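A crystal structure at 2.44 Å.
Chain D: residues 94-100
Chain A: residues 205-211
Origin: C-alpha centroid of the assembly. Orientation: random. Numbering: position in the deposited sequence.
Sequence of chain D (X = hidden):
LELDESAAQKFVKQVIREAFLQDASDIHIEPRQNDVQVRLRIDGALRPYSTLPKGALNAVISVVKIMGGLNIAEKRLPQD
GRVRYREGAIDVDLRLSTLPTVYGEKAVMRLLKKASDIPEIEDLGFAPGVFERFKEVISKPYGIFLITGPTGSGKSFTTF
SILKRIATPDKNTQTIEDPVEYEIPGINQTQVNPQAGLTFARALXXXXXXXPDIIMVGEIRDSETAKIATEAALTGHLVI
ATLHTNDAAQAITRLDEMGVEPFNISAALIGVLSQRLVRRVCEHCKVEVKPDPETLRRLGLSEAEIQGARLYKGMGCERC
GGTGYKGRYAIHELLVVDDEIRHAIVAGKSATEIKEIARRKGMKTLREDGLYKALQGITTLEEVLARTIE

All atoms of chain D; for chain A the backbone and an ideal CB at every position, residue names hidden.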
# COMPACT_ATOMS: atom_id res chain seq x y z
N LEU D 94 -19.83 -0.45 -36.79
CA LEU D 94 -18.48 -0.04 -37.13
C LEU D 94 -17.68 0.20 -35.86
O LEU D 94 -18.18 0.78 -34.89
CB LEU D 94 -18.49 1.22 -38.00
CG LEU D 94 -19.38 1.27 -39.23
CD1 LEU D 94 -20.56 2.14 -38.97
CD2 LEU D 94 -18.55 1.85 -40.35
N ARG D 95 -16.44 -0.28 -35.87
CA ARG D 95 -15.45 0.10 -34.87
C ARG D 95 -14.76 1.37 -35.36
O ARG D 95 -14.20 1.40 -36.46
CB ARG D 95 -14.44 -1.04 -34.67
CG ARG D 95 -13.51 -0.89 -33.46
CD ARG D 95 -12.16 -1.56 -33.72
NE ARG D 95 -11.57 -1.15 -34.99
CZ ARG D 95 -10.68 -1.87 -35.66
NH1 ARG D 95 -10.28 -3.03 -35.16
NH2 ARG D 95 -10.20 -1.43 -36.83
N LEU D 96 -14.82 2.43 -34.55
CA LEU D 96 -14.26 3.73 -34.91
C LEU D 96 -12.99 4.01 -34.13
O LEU D 96 -12.97 3.89 -32.90
CB LEU D 96 -15.28 4.84 -34.65
CG LEU D 96 -14.67 6.25 -34.69
CD1 LEU D 96 -14.07 6.52 -36.05
CD2 LEU D 96 -15.69 7.30 -34.35
N SER D 97 -11.93 4.42 -34.83
CA SER D 97 -10.65 4.77 -34.21
C SER D 97 -10.16 6.11 -34.77
O SER D 97 -9.94 6.24 -35.97
CB SER D 97 -9.61 3.69 -34.46
OG SER D 97 -8.30 4.20 -34.28
N THR D 98 -10.00 7.10 -33.90
CA THR D 98 -9.35 8.33 -34.33
C THR D 98 -7.93 8.35 -33.80
O THR D 98 -7.64 7.76 -32.75
CB THR D 98 -10.08 9.59 -33.87
OG1 THR D 98 -10.22 9.57 -32.45
CG2 THR D 98 -11.44 9.70 -34.55
N LEU D 99 -7.06 9.05 -34.52
CA LEU D 99 -5.64 9.07 -34.24
C LEU D 99 -4.99 10.32 -34.79
O LEU D 99 -5.10 10.60 -36.00
CB LEU D 99 -5.00 7.83 -34.82
CG LEU D 99 -3.49 7.81 -34.67
CD1 LEU D 99 -3.09 6.90 -33.50
CD2 LEU D 99 -2.96 7.32 -36.00
N PRO D 100 -4.29 11.09 -33.96
CA PRO D 100 -3.64 12.32 -34.42
C PRO D 100 -2.49 12.02 -35.38
O PRO D 100 -1.65 11.17 -35.10
CB PRO D 100 -3.11 12.96 -33.13
CG PRO D 100 -3.75 12.18 -31.98
CD PRO D 100 -4.09 10.83 -32.52
N UNK A 205 -0.59 1.16 -29.52
CA UNK A 205 -1.82 0.43 -29.24
C UNK A 205 -2.97 0.95 -30.09
O UNK A 205 -3.80 0.16 -30.55
CB UNK A 205 -2.17 0.53 -27.76
N UNK A 206 -3.06 2.26 -30.29
CA UNK A 206 -4.09 2.82 -31.16
C UNK A 206 -3.89 2.37 -32.60
O UNK A 206 -4.87 2.15 -33.33
CB UNK A 206 -4.09 4.35 -31.08
N UNK A 207 -2.63 2.24 -33.04
CA UNK A 207 -2.35 1.75 -34.39
C UNK A 207 -3.06 0.43 -34.65
O UNK A 207 -3.55 0.18 -35.76
CB UNK A 207 -0.84 1.58 -34.60
N UNK A 208 -3.10 -0.44 -33.63
CA UNK A 208 -3.74 -1.75 -33.77
C UNK A 208 -5.20 -1.65 -34.20
O UNK A 208 -5.73 -2.63 -34.76
CB UNK A 208 -3.65 -2.52 -32.45
N UNK A 209 -5.85 -0.52 -33.96
CA UNK A 209 -7.23 -0.31 -34.41
C UNK A 209 -7.31 0.58 -35.64
O UNK A 209 -8.42 0.98 -36.04
CB UNK A 209 -8.06 0.30 -33.28
N UNK A 210 -6.18 0.88 -36.28
CA UNK A 210 -6.13 1.76 -37.44
C UNK A 210 -6.00 0.99 -38.75
O UNK A 210 -5.69 1.59 -39.78
CB UNK A 210 -4.96 2.74 -37.30
N UNK A 211 -6.24 -0.32 -38.72
CA UNK A 211 -6.19 -1.16 -39.91
C UNK A 211 -4.90 -0.90 -40.69
O UNK A 211 -4.93 -0.57 -41.88
CB UNK A 211 -7.41 -0.91 -40.80

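Residues 94-100 of chain D form a β-strand whose Arg D95, Ser D97 and Leu D99 point toward chain A, offering in turn a cation, a small hydroxyl and an aliphatic surface. Chain A meets them with a helical segment and a type I turn spanning positions 207 to 210.

Position 205 is helical, and its ideal CB has nothing of the strand within 5.5 Å, so this stretch of chain D sets no preference. It is Arg A205, whose NH2 is hydrogen-bonded elsewhere in the structure.

At position 206, also helical, CA-to-CB points toward the strand, and the ideal CB already lies 3.7 Å from Leu D99 CD1. A small apolar residue suits such a close approach. The residue is Ala A206, whose CB packs against that leucine.

Position 207 directs its CB away from chain D, so a short side chain would not reach the strand; a long apolar one could turn back toward the leucine. Phe A207 does so: with chi1 in the m well, its ring swings round until CE1 is 3.8 Å from Leu D99 CD1, which sits at the ring edge.

Position 208 points away, and many residues would be compatible with this strand. Leu A208 occupies it and makes no contact.

Position 209 points its CB toward the strand, the ideal CB being 3.9 Å from Ser D97 CB and 4.2 Å from Arg D95 CZ. An acid might be expected beside that guanidinium, but a long flexible side chain that leads its end elsewhere would also fit. The residue is Arg A209. Its CB packs on Ser D97 CB, while its guanidinium lies well apart from that of Arg D95, with 8.2 Å between Arg A209 CZ and Arg D95 CZ. The carbonyl carbon of Arg A209 lies over one face of the Arg D95 guanidinium; Arg A209 O is 3.1 Å from Arg D95 NH2, but the angle is too poor for a hydrogen bond.

At position 210 CA-to-CB runs sideways, with the ideal CB 4.7 Å from Ser D97 OG. The intervening space calls for a side chain of moderate length, either polar to meet the hydroxyl or apolar to cover Leu D99. Gln A210 bends through two m rotamers and donates a hydrogen bond from NE2 to Ser D97 OG (2.9 Å, 166°).

Position 211 has positive phi and psi (49°/55°), which favours glycine, asparagine or aspartate. Its ideal CB is 4.9 Å from Arg D95 NH2, where an acid would be electrostatically welcome. Asp A211 forms no salt bridge there; its OD2 is hydrogen-bonded elsewhere.

Chain A, residues 205-211: RAFLRQD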
# COMPACT_ATOMS: atom_id res chain seq x y z
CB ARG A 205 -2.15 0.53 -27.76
CG ARG A 205 -3.08 -0.55 -27.28
CD ARG A 205 -2.53 -1.11 -26.01
NE ARG A 205 -1.78 -0.08 -25.30
CZ ARG A 205 -0.92 -0.33 -24.32
NH1 ARG A 205 -0.71 -1.59 -23.93
NH2 ARG A 205 -0.27 0.68 -23.73
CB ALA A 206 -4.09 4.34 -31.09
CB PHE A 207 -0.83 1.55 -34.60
CG PHE A 207 -0.03 2.82 -34.69
CD1 PHE A 207 -0.64 4.07 -34.58
CD2 PHE A 207 1.35 2.76 -34.89
CE1 PHE A 207 0.10 5.23 -34.67
CE2 PHE A 207 2.11 3.92 -34.99
CZ PHE A 207 1.50 5.16 -34.87
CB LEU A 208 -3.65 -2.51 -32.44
CG LEU A 208 -2.21 -2.79 -32.01
CD1 LEU A 208 -2.20 -3.64 -30.74
CD2 LEU A 208 -1.43 -3.46 -33.13
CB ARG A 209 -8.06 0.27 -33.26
CG ARG A 209 -7.84 -0.46 -31.91
CD ARG A 209 -8.40 0.33 -30.69
NE ARG A 209 -7.38 0.83 -29.73
CZ ARG A 209 -7.19 2.12 -29.42
NH1 ARG A 209 -6.25 2.48 -28.55
NH2 ARG A 209 -7.92 3.08 -30.00
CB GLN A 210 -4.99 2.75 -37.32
CG GLN A 210 -5.28 3.90 -36.40
CD GLN A 210 -5.99 5.03 -37.11
OE1 GLN A 210 -5.56 5.47 -38.18
NE2 GLN A 210 -7.07 5.52 -36.52
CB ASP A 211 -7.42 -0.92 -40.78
CG ASP A 211 -7.45 -1.80 -42.00
OD1 ASP A 211 -7.00 -2.96 -41.90
OD2 ASP A 211 -7.88 -1.32 -43.07
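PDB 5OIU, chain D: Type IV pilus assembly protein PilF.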